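Local atomic coordinates of transcriptional regulator, TetR family (Agrobacterium tumefaciens, PDB entry 3C2B), a protein that probably binds regulatory DNA as a transcription factor of the TetR family, using a predicted helix-turn-helix motif. Residues Gln23-Leu28 against Thr68-Lys73; Leu62-Ile67 against Gly128-Glu133; Asp91-Phe96 against Ala200-Tyr205; Val108-Asn113 against Asp175-Met180; Gly145-Gly150 against Glu162-Ser167. One frame throughout, in Å; residues are numbered along the deposited sequence.

Contact 1. Residues Gln23-Leu28 against Thr68-Lys73; sequences QALRLL and TFQQSK
Leu-25 reaches from the first helix of the chain to Phe-69, Gln-70 and Lys-73 with a single methyl group, CD2. The apolar part of the contact is its meeting with the ring: CD2 lies in the ring plane, at the edge, 3.6 Å from Phe-69 CD2 and 3.7 Å from Phe-69 CE2, so the face takes no part. One face of the ring is instead met by its own segment, where Lys-73 CD sits 4.0 Å above the plane and offset toward the rim.

The polar part lies within segment 68-73. Lys-73 NZ gives a hydrogen bond of 2.7 Å to Gln-70 OE1, and the donor lies in the carbonyl plane with a C=O...N angle of 146°. Gln-70 comes to this place by a bend at its second torsion (chi2 72°), while the lysine chain bends at chi2 and chi3 and passes over the phenylalanine on its way. The backbone adds a second link between the same two residues, from Lys-73 N to Gln-70 O at 2.8 Å.

Methyl and polar pair then meet: Leu-25 CD2 is 3.5 Å from Gln-70 OE1 and 4.1 Å from Lys-73 NZ. No hydrogen bond or salt bridge joins segments 23-28 and 68-73, so the contact rests largely on van der Waals packing. The ammonium bond probably limits rotation of the amide, and the methyl lies against both of its ends.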
# COMPACT_ATOMS: atom_id res chain seq x y z
N GLN A 23 -20.37 -15.54 8.59
CA GLN A 23 -20.40 -16.29 7.33
C GLN A 23 -19.97 -15.43 6.15
O GLN A 23 -19.28 -15.90 5.22
CB GLN A 23 -21.78 -16.88 7.06
CG GLN A 23 -22.11 -18.14 7.88
CD GLN A 23 -20.92 -19.09 8.02
OE1 GLN A 23 -20.59 -19.51 9.12
NE2 GLN A 23 -20.27 -19.43 6.89
N ALA A 24 -20.37 -14.15 6.19
CA ALA A 24 -20.11 -13.21 5.10
C ALA A 24 -18.62 -12.83 5.05
O ALA A 24 -18.03 -12.77 3.97
CB ALA A 24 -21.02 -11.99 5.21
N LEU A 25 -18.05 -12.58 6.23
CA LEU A 25 -16.60 -12.41 6.40
C LEU A 25 -15.82 -13.63 5.88
O LEU A 25 -14.85 -13.47 5.14
CB LEU A 25 -16.25 -12.14 7.87
CG LEU A 25 -16.27 -10.69 8.39
CD1 LEU A 25 -17.33 -9.81 7.72
CD2 LEU A 25 -16.36 -10.61 9.92
N ARG A 26 -16.28 -14.83 6.27
CA ARG A 26 -15.72 -16.10 5.79
C ARG A 26 -15.73 -16.22 4.26
O ARG A 26 -14.70 -16.54 3.66
CB ARG A 26 -16.47 -17.28 6.43
CG ARG A 26 -16.24 -18.65 5.77
CD ARG A 26 -16.45 -19.81 6.75
NE ARG A 26 -15.36 -19.88 7.73
CZ ARG A 26 -15.31 -20.70 8.79
NH1 ARG A 26 -16.30 -21.55 9.05
NH2 ARG A 26 -14.26 -20.65 9.60
N LEU A 27 -16.89 -15.97 3.63
CA LEU A 27 -17.01 -16.06 2.16
C LEU A 27 -16.01 -15.14 1.48
O LEU A 27 -15.39 -15.48 0.48
CB LEU A 27 -18.42 -15.69 1.69
CG LEU A 27 -19.53 -16.75 1.72
CD1 LEU A 27 -20.88 -16.09 1.44
CD2 LEU A 27 -19.27 -17.90 0.72
N LEU A 28 -15.87 -13.96 2.06
CA LEU A 28 -15.04 -12.91 1.52
C LEU A 28 -13.53 -13.27 1.51
O LEU A 28 -12.85 -13.08 0.51
CB LEU A 28 -15.30 -11.63 2.33
CG LEU A 28 -15.33 -10.20 1.74
CD1 LEU A 28 -14.31 -9.36 2.40
CD2 LEU A 28 -15.27 -10.11 0.21
N THR A 68 -18.22 -2.66 9.86
CA THR A 68 -18.38 -2.16 11.24
C THR A 68 -18.54 -3.27 12.28
O THR A 68 -18.27 -3.05 13.46
CB THR A 68 -19.50 -1.10 11.37
OG1 THR A 68 -20.78 -1.72 11.22
CG2 THR A 68 -19.32 -0.00 10.33
N PHE A 69 -19.00 -4.45 11.86
CA PHE A 69 -19.03 -5.66 12.70
C PHE A 69 -17.60 -6.10 13.00
O PHE A 69 -17.27 -6.42 14.14
CB PHE A 69 -19.80 -6.80 11.99
CG PHE A 69 -19.68 -8.17 12.65
CD1 PHE A 69 -20.35 -8.46 13.84
CD2 PHE A 69 -18.94 -9.18 12.04
CE1 PHE A 69 -20.24 -9.73 14.44
CE2 PHE A 69 -18.84 -10.47 12.63
CZ PHE A 69 -19.50 -10.74 13.83
N GLN A 70 -16.73 -6.10 11.98
CA GLN A 70 -15.35 -6.50 12.18
C GLN A 70 -14.59 -5.50 13.05
O GLN A 70 -13.96 -5.87 14.04
CB GLN A 70 -14.65 -6.75 10.86
CG GLN A 70 -13.16 -7.07 11.01
CD GLN A 70 -12.87 -8.46 11.59
OE1 GLN A 70 -13.78 -9.24 11.91
NE2 GLN A 70 -11.58 -8.78 11.72
N GLN A 71 -14.66 -4.22 12.65
CA GLN A 71 -14.08 -3.10 13.40
C GLN A 71 -14.40 -3.19 14.90
O GLN A 71 -13.63 -2.67 15.71
CB GLN A 71 -14.50 -1.73 12.79
CG GLN A 71 -13.77 -1.38 11.44
CD GLN A 71 -14.15 -0.04 10.76
OE1 GLN A 71 -15.06 0.67 11.17
NE2 GLN A 71 -13.47 0.27 9.67
N SER A 72 -15.49 -3.88 15.25
CA SER A 72 -15.93 -4.09 16.65
C SER A 72 -15.13 -5.13 17.44
O SER A 72 -15.09 -5.08 18.67
CB SER A 72 -17.40 -4.53 16.71
OG SER A 72 -18.27 -3.47 16.37
N LYS A 73 -14.55 -6.09 16.73
CA LYS A 73 -13.91 -7.24 17.36
C LYS A 73 -12.41 -7.04 17.45
O LYS A 73 -11.70 -7.96 17.87
CB LYS A 73 -14.17 -8.51 16.55
CG LYS A 73 -15.59 -8.74 16.08
CD LYS A 73 -15.56 -9.42 14.69
CE LYS A 73 -15.00 -10.85 14.75
NZ LYS A 73 -14.47 -11.32 13.44

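Contact 2. Residues Leu62-Ile67 against Gly128-Glu133; sequences LLAAMI and GDLLLE
Leu-130, which packs on Ala-64 and Ile-67, also carries a polar link: its backbone O accepts a hydrogen bond from Gln-71 NE2, one turn beyond Ile-67 on the same helix. Between segments 62-67 and 128-133 themselves everything is apolar.

Ile-67 does most of the touching. Its CG1 stands beside the backbone N (chi1 -66°) and the chain runs on extended, which carries CD1 to Leu-131 CD2 at 3.3 Å, closer than carbon atoms usually pack. The two side chains cross at about a right angle, and a second branch joins in, with Ile-67 CG2 at 3.9 Å from Leu-131 CD1. The same CG2 is shared with the other leucine, 4.0 Å from Leu-130 CD2, so this one methyl is touched by both residues. Leu-130 divides its branches as well: while CD2 serves the isoleucine, CD1 goes one turn back along the partner helix and rests 4.0 Å from Ala-64 CB. Leu-130 CD1 is equally 4.0 Å from Ala-64 O.

The two helical segments run nearly parallel, at 16°, with their axes 10.4 Å apart. Helix 107-120 lies against both, taking Leu-63 on Leu-115 and Leu-131 on Asn-113 and Ala-116. Helix 15-31 receives the selenomethionine Met-66, and Leu-132 packs on Arg-179 of the second subunit. Helix 127-134 thus touches helix 59-71, which follows the predicted helix-turn-helix, and also the second subunit.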
# COMPACT_ATOMS: atom_id res chain seq x y z
N LEU A 62 -25.09 -4.02 3.54
CA LEU A 62 -24.58 -5.28 4.07
C LEU A 62 -23.07 -5.20 4.20
O LEU A 62 -22.50 -5.60 5.21
CB LEU A 62 -24.99 -6.45 3.17
CG LEU A 62 -24.22 -7.78 3.25
CD1 LEU A 62 -24.22 -8.40 4.65
CD2 LEU A 62 -24.78 -8.76 2.23
N LEU A 63 -22.44 -4.67 3.15
CA LEU A 63 -20.98 -4.52 3.10
C LEU A 63 -20.47 -3.65 4.24
O LEU A 63 -19.42 -3.93 4.82
CB LEU A 63 -20.59 -3.91 1.76
CG LEU A 63 -20.50 -4.85 0.56
CD1 LEU A 63 -21.32 -6.12 0.71
CD2 LEU A 63 -20.84 -4.10 -0.73
N ALA A 64 -21.24 -2.60 4.57
CA ALA A 64 -20.91 -1.67 5.64
C ALA A 64 -21.03 -2.30 7.03
O ALA A 64 -20.22 -1.99 7.93
CB ALA A 64 -21.78 -0.39 5.55
N ALA A 65 -22.03 -3.16 7.22
CA ALA A 65 -22.25 -3.82 8.51
C ALA A 65 -21.16 -4.85 8.76
O ALA A 65 -20.73 -5.03 9.88
CB ALA A 65 -23.65 -4.45 8.60
N MSE A 66 -20.71 -5.50 7.69
CA MSE A 66 -19.54 -6.38 7.71
C MSE A 66 -18.25 -5.63 8.17
O MSE A 66 -17.49 -6.11 9.02
CB MSE A 66 -19.32 -6.98 6.31
CG MSE A 66 -20.40 -7.95 5.79
SE MSE A 66 -20.03 -8.60 3.95
CE MSE A 66 -18.30 -9.46 4.24
N ILE A 67 -18.02 -4.46 7.58
CA ILE A 67 -16.90 -3.59 7.98
C ILE A 67 -17.03 -3.12 9.45
O ILE A 67 -16.05 -3.18 10.19
CB ILE A 67 -16.73 -2.38 7.02
CG1 ILE A 67 -16.31 -2.86 5.62
CG2 ILE A 67 -15.73 -1.34 7.58
CD1 ILE A 67 -16.18 -1.77 4.55
N GLY A 128 -15.10 2.79 1.22
CA GLY A 128 -13.71 3.23 1.39
C GLY A 128 -13.51 4.16 2.57
O GLY A 128 -12.52 4.03 3.30
N ASP A 129 -14.48 5.06 2.78
CA ASP A 129 -14.40 6.07 3.86
C ASP A 129 -14.49 5.41 5.23
O ASP A 129 -13.91 5.91 6.19
CB ASP A 129 -15.50 7.15 3.74
CG ASP A 129 -15.66 7.68 2.32
OD1 ASP A 129 -16.05 6.88 1.42
OD2 ASP A 129 -15.43 8.89 2.10
N LEU A 130 -15.20 4.29 5.30
CA LEU A 130 -15.35 3.56 6.55
C LEU A 130 -14.02 2.96 7.01
O LEU A 130 -13.70 2.99 8.19
CB LEU A 130 -16.42 2.47 6.41
CG LEU A 130 -17.53 2.56 7.44
CD1 LEU A 130 -18.70 1.62 7.08
CD2 LEU A 130 -16.98 2.26 8.83
N LEU A 131 -13.24 2.43 6.08
CA LEU A 131 -11.91 1.93 6.43
C LEU A 131 -10.96 3.11 6.62
O LEU A 131 -10.13 3.11 7.54
CB LEU A 131 -11.36 0.97 5.37
CG LEU A 131 -11.86 -0.48 5.27
CD1 LEU A 131 -11.96 -1.18 6.62
CD2 LEU A 131 -13.19 -0.48 4.59
N LEU A 132 -11.11 4.11 5.76
CA LEU A 132 -10.31 5.32 5.83
C LEU A 132 -10.52 6.06 7.18
O LEU A 132 -9.55 6.50 7.82
CB LEU A 132 -10.68 6.23 4.64
CG LEU A 132 -9.65 6.74 3.62
CD1 LEU A 132 -8.51 5.76 3.43
CD2 LEU A 132 -10.36 7.07 2.29
N GLU A 133 -11.78 6.19 7.60
CA GLU A 133 -12.10 7.01 8.76
C GLU A 133 -12.04 6.24 10.07
O GLU A 133 -11.73 6.84 11.09
CB GLU A 133 -13.49 7.66 8.64
CG GLU A 133 -13.67 8.70 7.53
CD GLU A 133 -15.15 8.93 7.18
OE1 GLU A 133 -15.56 10.11 7.06
OE2 GLU A 133 -15.90 7.94 7.03

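Contact 3. Residues Asp91-Phe96 against Ala200-Tyr205; sequences DHLEVF and AFLTLY
Leu-93 crosses to Phe-201 and Leu-202 by way of one methyl, and its route can be followed atom by atom. CB points toward helix 190-205 but makes no close approach to segment 200-205. CG stands beside the backbone N (chi1 -69°), and there the chain forks. CD1 continues the extended line and meets the phenylalanine ring, 4.0 Å from Phe-201 CD2 and 4.1 Å from Phe-201 CE2; the two side chains cross at about a right angle. That methyl also touches the next residue, at 4.2 Å from Leu-202 CD2, so it meets two consecutive side chains of the partner helix. CD2 turns the other way, toward helix 137-152, and lies 3.9 Å from Leu-146 CD2.

The ring of Phe-201 also meets that of Phe-168, their planes at about 35°, and Leu-93 touches Phe-168 as well. Nearby, a salt bridge from Glu-94 to Lys-195 ties the same pair of helices. Further along, Leu-204 packs on Leu-204 of the second subunit. The contact is part of the core packing of the helical C-terminal domain, which is of the AefR-like type.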
# COMPACT_ATOMS: atom_id res chain seq x y z
N ASP A 91 11.33 -0.46 23.17
CA ASP A 91 10.57 -1.70 23.27
C ASP A 91 9.15 -1.54 22.80
O ASP A 91 8.70 -2.35 22.03
CB ASP A 91 10.58 -2.30 24.71
CG ASP A 91 11.93 -2.89 25.09
OD1 ASP A 91 12.86 -2.92 24.24
OD2 ASP A 91 12.08 -3.32 26.25
N HIS A 92 8.45 -0.52 23.32
CA HIS A 92 7.07 -0.21 22.91
C HIS A 92 6.95 0.04 21.40
O HIS A 92 5.96 -0.34 20.75
CB HIS A 92 6.55 1.02 23.63
CG HIS A 92 6.15 0.77 25.06
ND1 HIS A 92 5.45 -0.35 25.44
CD2 HIS A 92 6.31 1.52 26.18
CE1 HIS A 92 5.20 -0.29 26.74
NE2 HIS A 92 5.70 0.84 27.21
N LEU A 93 7.93 0.73 20.85
CA LEU A 93 7.89 1.03 19.42
C LEU A 93 8.11 -0.22 18.59
O LEU A 93 7.47 -0.37 17.57
CB LEU A 93 8.88 2.09 19.04
CG LEU A 93 8.61 3.52 19.53
CD1 LEU A 93 9.85 4.36 19.27
CD2 LEU A 93 7.36 4.16 18.86
N GLU A 94 8.98 -1.14 19.03
CA GLU A 94 9.10 -2.40 18.30
C GLU A 94 7.81 -3.23 18.37
O GLU A 94 7.40 -3.81 17.38
CB GLU A 94 10.27 -3.24 18.82
CG GLU A 94 11.64 -2.61 18.53
CD GLU A 94 12.80 -3.56 18.88
OE1 GLU A 94 12.69 -4.79 18.66
OE2 GLU A 94 13.83 -3.06 19.36
N VAL A 95 7.21 -3.32 19.57
CA VAL A 95 5.98 -4.10 19.73
C VAL A 95 4.87 -3.50 18.85
O VAL A 95 4.16 -4.21 18.15
CB VAL A 95 5.57 -4.25 21.22
CG1 VAL A 95 4.18 -4.92 21.36
CG2 VAL A 95 6.65 -5.04 22.02
N PHE A 96 4.77 -2.17 18.87
CA PHE A 96 3.87 -1.51 17.98
C PHE A 96 4.09 -1.93 16.48
O PHE A 96 3.15 -2.35 15.78
CB PHE A 96 3.98 0.02 18.10
CG PHE A 96 3.16 0.70 17.09
CD1 PHE A 96 1.79 0.90 17.33
CD2 PHE A 96 3.72 1.06 15.85
CE1 PHE A 96 0.97 1.49 16.36
CE2 PHE A 96 2.89 1.65 14.85
CZ PHE A 96 1.51 1.85 15.11
N ALA A 200 15.69 2.93 12.35
CA ALA A 200 15.52 4.04 11.39
C ALA A 200 14.71 5.25 12.00
O ALA A 200 15.13 6.40 11.91
CB ALA A 200 14.87 3.51 10.08
N PHE A 201 13.56 4.97 12.57
CA PHE A 201 12.74 6.00 13.25
C PHE A 201 13.52 6.80 14.31
O PHE A 201 13.40 8.03 14.39
CB PHE A 201 11.50 5.35 13.87
CG PHE A 201 10.54 6.34 14.50
CD1 PHE A 201 9.83 7.24 13.72
CD2 PHE A 201 10.39 6.40 15.88
CE1 PHE A 201 8.95 8.17 14.32
CE2 PHE A 201 9.53 7.34 16.46
CZ PHE A 201 8.81 8.21 15.68
N LEU A 202 14.37 6.12 15.06
CA LEU A 202 15.15 6.75 16.14
C LEU A 202 16.33 7.56 15.60
O LEU A 202 16.72 8.58 16.18
CB LEU A 202 15.59 5.69 17.17
CG LEU A 202 14.44 5.12 18.03
CD1 LEU A 202 14.96 4.14 19.11
CD2 LEU A 202 13.60 6.22 18.73
N THR A 203 16.90 7.12 14.48
CA THR A 203 17.86 7.92 13.74
C THR A 203 17.23 9.23 13.28
O THR A 203 17.83 10.29 13.42
CB THR A 203 18.42 7.13 12.55
OG1 THR A 203 19.04 5.95 13.05
CG2 THR A 203 19.46 7.96 11.80
N LEU A 204 16.01 9.17 12.78
CA LEU A 204 15.35 10.36 12.23
C LEU A 204 14.93 11.34 13.31
O LEU A 204 15.17 12.52 13.21
CB LEU A 204 14.13 9.91 11.43
CG LEU A 204 14.06 9.92 9.90
CD1 LEU A 204 15.38 10.00 9.18
CD2 LEU A 204 13.19 8.82 9.35
N TYR A 205 14.28 10.84 14.35
CA TYR A 205 13.63 11.68 15.35
C TYR A 205 14.18 11.48 16.76
O TYR A 205 13.65 12.07 17.68
CB TYR A 205 12.12 11.41 15.38
CG TYR A 205 11.48 11.61 14.05
CD1 TYR A 205 11.23 12.89 13.57
CD2 TYR A 205 11.18 10.54 13.22
CE1 TYR A 205 10.65 13.09 12.28
CE2 TYR A 205 10.64 10.73 11.96
CZ TYR A 205 10.36 12.00 11.50
OH TYR A 205 9.78 12.17 10.26

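Contact 4. Residues Val108-Asn113 against Asp175-Met180; sequences VSLALN and DLHVRM
Leu-110 pushes its CD2 methyl into the angle between Met-180 and His-177. The methyl lies 3.8 Å from CB of Met-180, a selenomethionine, and the two side chains cross at about a right angle. It is also 4.0 Å from His-177 CD2, near the plane of the imidazole, so the ring offers its edge. Further round that edge comes Asn-113, whose ND2 is 4.4 Å from His-177 NE2, too far for a hydrogen bond.

A water joins the histidine to Ser-109 instead. It stands 2.6 Å from Ser-109 OG and 2.9 Å from His-177 NE2; with no direct hydrogen bond between the segments, this water provides a polar link. The histidine arrives there with its ring CG opposite the backbone N (chi1 -168°), which sends the imidazole outward from helix 176-181.

Behind this first shell, Asn-113 is fixed by its own helix. Its ND2 donates to Ser-109 O at 2.9 Å with an N-H...O angle of 153°; the donor stands well above the carbonyl plane, while the oxygen lies close to the plane of the amide. Ser-109 O also takes the routine helix bond from Asn-113 N, and two donors therefore grip it.

Helix segments 108-113 and 176-180 cross steeply, at 80°, their axes 11.0 Å apart. Helix 86-104 supplies Leu-104 to His-177 and Met-180, helix 15-31 packs on Ala-111 and Leu-112, and His-177 touches Val-178 of the second subunit, setting the crossing close to the dimer interface.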
# COMPACT_ATOMS: atom_id res chain seq x y z
N VAL A 108 -8.91 -11.33 7.38
CA VAL A 108 -10.18 -10.60 7.33
C VAL A 108 -9.90 -9.13 6.94
O VAL A 108 -10.63 -8.54 6.14
CB VAL A 108 -10.94 -10.64 8.68
CG1 VAL A 108 -12.28 -9.91 8.57
CG2 VAL A 108 -11.14 -12.09 9.14
N SER A 109 -8.88 -8.54 7.57
CA SER A 109 -8.52 -7.16 7.28
C SER A 109 -8.16 -7.05 5.80
O SER A 109 -8.66 -6.14 5.10
CB SER A 109 -7.38 -6.64 8.20
OG SER A 109 -6.79 -5.45 7.67
N LEU A 110 -7.34 -7.98 5.30
CA LEU A 110 -7.00 -7.94 3.86
C LEU A 110 -8.23 -8.04 2.98
O LEU A 110 -8.35 -7.30 2.01
CB LEU A 110 -6.01 -9.04 3.48
CG LEU A 110 -4.59 -8.84 3.99
CD1 LEU A 110 -3.84 -10.19 3.91
CD2 LEU A 110 -3.83 -7.72 3.25
N ALA A 111 -9.13 -8.95 3.33
CA ALA A 111 -10.33 -9.23 2.53
C ALA A 111 -11.28 -8.02 2.57
O ALA A 111 -11.83 -7.64 1.53
CB ALA A 111 -11.02 -10.45 3.06
N LEU A 112 -11.43 -7.36 3.72
CA LEU A 112 -12.29 -6.18 3.76
C LEU A 112 -11.70 -5.00 2.96
O LEU A 112 -12.42 -4.31 2.21
CB LEU A 112 -12.61 -5.78 5.20
CG LEU A 112 -13.52 -6.86 5.80
CD1 LEU A 112 -13.46 -6.77 7.33
CD2 LEU A 112 -14.98 -6.81 5.26
N ASN A 113 -10.40 -4.79 3.12
CA ASN A 113 -9.67 -3.82 2.31
C ASN A 113 -9.77 -4.09 0.82
O ASN A 113 -10.09 -3.17 0.06
CB ASN A 113 -8.22 -3.66 2.78
CG ASN A 113 -8.12 -2.72 3.96
OD1 ASN A 113 -8.20 -1.52 3.79
ND2 ASN A 113 -8.00 -3.27 5.17
N ASP A 175 5.87 -0.94 0.89
CA ASP A 175 4.76 -1.35 0.00
C ASP A 175 4.13 -2.70 0.42
O ASP A 175 3.40 -3.28 -0.34
CB ASP A 175 5.23 -1.40 -1.47
CG ASP A 175 6.32 -2.43 -1.67
OD1 ASP A 175 7.02 -2.81 -0.69
OD2 ASP A 175 6.50 -2.86 -2.80
N LEU A 176 4.42 -3.19 1.62
CA LEU A 176 4.00 -4.54 1.93
C LEU A 176 2.48 -4.72 1.99
O LEU A 176 1.98 -5.80 1.71
CB LEU A 176 4.64 -5.00 3.24
CG LEU A 176 4.26 -6.41 3.65
CD1 LEU A 176 4.91 -7.48 2.71
CD2 LEU A 176 4.63 -6.63 5.09
N HIS A 177 1.74 -3.67 2.40
CA HIS A 177 0.28 -3.80 2.50
C HIS A 177 -0.34 -3.98 1.11
O HIS A 177 -1.09 -4.94 0.89
CB HIS A 177 -0.33 -2.61 3.27
CG HIS A 177 -1.75 -2.81 3.66
ND1 HIS A 177 -2.57 -1.77 4.04
CD2 HIS A 177 -2.50 -3.94 3.79
CE1 HIS A 177 -3.76 -2.25 4.39
NE2 HIS A 177 -3.74 -3.57 4.22
N VAL A 178 -0.01 -3.09 0.17
CA VAL A 178 -0.32 -3.26 -1.26
C VAL A 178 0.09 -4.67 -1.81
O VAL A 178 -0.76 -5.39 -2.35
CB VAL A 178 0.18 -2.05 -2.16
CG1 VAL A 178 -0.15 -2.27 -3.62
CG2 VAL A 178 -0.47 -0.75 -1.74
N ARG A 179 1.33 -5.12 -1.62
CA ARG A 179 1.68 -6.48 -2.07
C ARG A 179 0.77 -7.59 -1.53
O ARG A 179 0.41 -8.51 -2.28
CB ARG A 179 3.16 -6.79 -1.79
CG ARG A 179 4.10 -5.71 -2.44
CD ARG A 179 5.59 -6.03 -2.36
NE ARG A 179 5.94 -7.22 -3.12
CZ ARG A 179 6.11 -7.28 -4.45
NH1 ARG A 179 6.40 -8.46 -5.01
NH2 ARG A 179 5.96 -6.19 -5.22
N MSE A 180 0.42 -7.52 -0.24
CA MSE A 180 -0.39 -8.55 0.40
C MSE A 180 -1.80 -8.52 -0.14
O MSE A 180 -2.41 -9.56 -0.39
CB MSE A 180 -0.35 -8.43 1.93
CG MSE A 180 1.02 -8.79 2.55
SE MSE A 180 1.01 -8.95 4.50
CE MSE A 180 0.46 -7.17 4.94
O HOH W 1 -5.04 -5.63 5.74

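Contact 5. Residues Gly145-Gly150 against Glu162-Ser167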
# COMPACT_ATOMS: atom_id res chain seq x y z
N GLY A 145 0.04 8.16 20.75
CA GLY A 145 0.23 8.06 22.21
C GLY A 145 1.69 7.77 22.58
O GLY A 145 2.29 8.45 23.39
N LEU A 146 2.25 6.77 21.92
CA LEU A 146 3.67 6.41 22.03
C LEU A 146 4.65 7.51 21.61
O LEU A 146 5.62 7.78 22.29
CB LEU A 146 3.88 5.20 21.14
CG LEU A 146 4.62 4.00 21.68
CD1 LEU A 146 4.31 3.77 23.14
CD2 LEU A 146 4.27 2.77 20.82
N ILE A 147 4.37 8.15 20.48
CA ILE A 147 5.20 9.18 19.93
C ILE A 147 5.15 10.40 20.85
O ILE A 147 6.17 11.05 21.11
CB ILE A 147 4.79 9.49 18.47
CG1 ILE A 147 5.08 8.27 17.57
CG2 ILE A 147 5.51 10.71 17.92
CD1 ILE A 147 4.78 8.52 16.05
N GLU A 148 3.96 10.72 21.35
CA GLU A 148 3.81 11.79 22.34
C GLU A 148 4.57 11.48 23.64
O GLU A 148 5.30 12.33 24.14
CB GLU A 148 2.31 12.06 22.58
CG GLU A 148 1.97 13.24 23.45
CD GLU A 148 2.87 14.44 23.23
OE1 GLU A 148 3.32 14.68 22.09
OE2 GLU A 148 3.09 15.17 24.20
N ALA A 149 4.40 10.28 24.19
CA ALA A 149 5.18 9.83 25.36
C ALA A 149 6.71 9.95 25.17
O ALA A 149 7.40 10.43 26.08
CB ALA A 149 4.81 8.40 25.74
N GLY A 150 7.22 9.54 23.99
CA GLY A 150 8.61 9.74 23.61
C GLY A 150 9.06 11.19 23.55
O GLY A 150 10.14 11.54 24.08
N GLU A 162 2.38 14.16 13.32
CA GLU A 162 1.73 13.31 12.31
C GLU A 162 2.71 12.86 11.21
O GLU A 162 2.58 11.78 10.67
CB GLU A 162 0.58 14.07 11.64
CG GLU A 162 -0.69 14.20 12.50
CD GLU A 162 -1.74 15.17 11.88
OE1 GLU A 162 -1.47 15.79 10.81
OE2 GLU A 162 -2.85 15.30 12.47
N GLU A 163 3.65 13.73 10.89
CA GLU A 163 4.70 13.49 9.93
C GLU A 163 5.70 12.46 10.48
O GLU A 163 6.16 11.59 9.75
CB GLU A 163 5.34 14.83 9.62
CG GLU A 163 6.41 14.84 8.60
CD GLU A 163 5.96 14.58 7.16
OE1 GLU A 163 4.78 14.78 6.80
OE2 GLU A 163 6.85 14.20 6.38
N ALA A 164 6.00 12.55 11.77
CA ALA A 164 6.80 11.54 12.43
C ALA A 164 6.10 10.20 12.33
O ALA A 164 6.75 9.22 12.05
CB ALA A 164 7.06 11.89 13.88
N TYR A 165 4.79 10.15 12.58
CA TYR A 165 4.04 8.87 12.45
C TYR A 165 3.98 8.40 11.00
O TYR A 165 4.17 7.20 10.70
CB TYR A 165 2.63 8.97 13.09
CG TYR A 165 1.76 7.70 12.95
CD1 TYR A 165 2.35 6.42 12.96
CD2 TYR A 165 0.37 7.78 12.84
CE1 TYR A 165 1.60 5.26 12.83
CE2 TYR A 165 -0.41 6.58 12.74
CZ TYR A 165 0.23 5.34 12.75
OH TYR A 165 -0.49 4.15 12.60
N ARG A 166 3.76 9.35 10.09
CA ARG A 166 3.82 9.08 8.65
C ARG A 166 5.12 8.34 8.22
O ARG A 166 5.05 7.28 7.51
CB ARG A 166 3.55 10.38 7.81
CG ARG A 166 3.37 10.08 6.31
CD ARG A 166 3.29 11.36 5.42
NE ARG A 166 3.09 11.01 4.02
CZ ARG A 166 4.04 10.55 3.19
NH1 ARG A 166 5.29 10.40 3.60
NH2 ARG A 166 3.75 10.22 1.95
N SER A 167 6.26 8.89 8.65
CA SER A 167 7.57 8.31 8.39
C SER A 167 7.68 6.91 9.01
O SER A 167 8.10 5.99 8.34
CB SER A 167 8.69 9.18 8.96
OG SER A 167 8.79 10.42 8.26
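Tyr-165 brings the flat group of this contact, and Ile-147 CD1 comes to its ring obliquely, meeting the root of the side chain more closely than the ring itself. The isoleucine CD1 lies 3.7 Å from both Tyr-165 CB and Tyr-165 CA. Beyond that point the aromatic ring leads away, its CG set opposite the backbone N (chi1 178°), and its surroundings come from other parts of the fold: Phe-96 of helix 86-104, with Ile-139 and Ala-143 of helix 137-152. The hydroxyl at its far end is hydrogen-bonded to Asp-140. A formic acid molecule, probably from the crystallisation liquor, is bound about 4 Å from this side chain.

Ile-147 works by reach. Its CG1 stands beside the backbone N and the chain continues extended (chi2 -176°), driving CD1 across to the partner helix, where the two side chains cross at about a right angle. The same CD1 comes within 4.3 Å of Ala-164 C. The other branch is looser, with Ile-147 CG2 at 4.5 Å from Ala-164 CB.

Phe-158 from the intervening loop packs on Ile-147 and Ala-164 alike, and Phe-201 adds a further apolar neighbour. On helix 161-173, Glu-163 makes a salt bridge to Arg-193 of the second subunit. The chemistry is thus divided: between these segments the contact is apolar packing, while hydrogen bonds and salt bridges lead to Asp-140 and the second subunit.

The five contacts form two pairs at opposite ends of an elongated, all-helical chain, with contact 4 between. Contacts 1 and 2 share helix 59-71 and lie 10 Å apart, centre to centre; their segments alternate along the sequence, joining helices 15-31 and 59-71 to helix 127-134. Contacts 3 and 5, also 10 Å apart, build the far end, 30 to 32 Å from contact 1, and touch through Tyr-205 OH and Ser-167 OG. Contact 4 lies about 15 Å from contacts 1 and 2, touching both, and 23 Å from contacts 3 and 5, touching neither. Contact 5 is nested within contact 4, itself nested within contact 3. Contacts 2 to 5 all meet the second subunit.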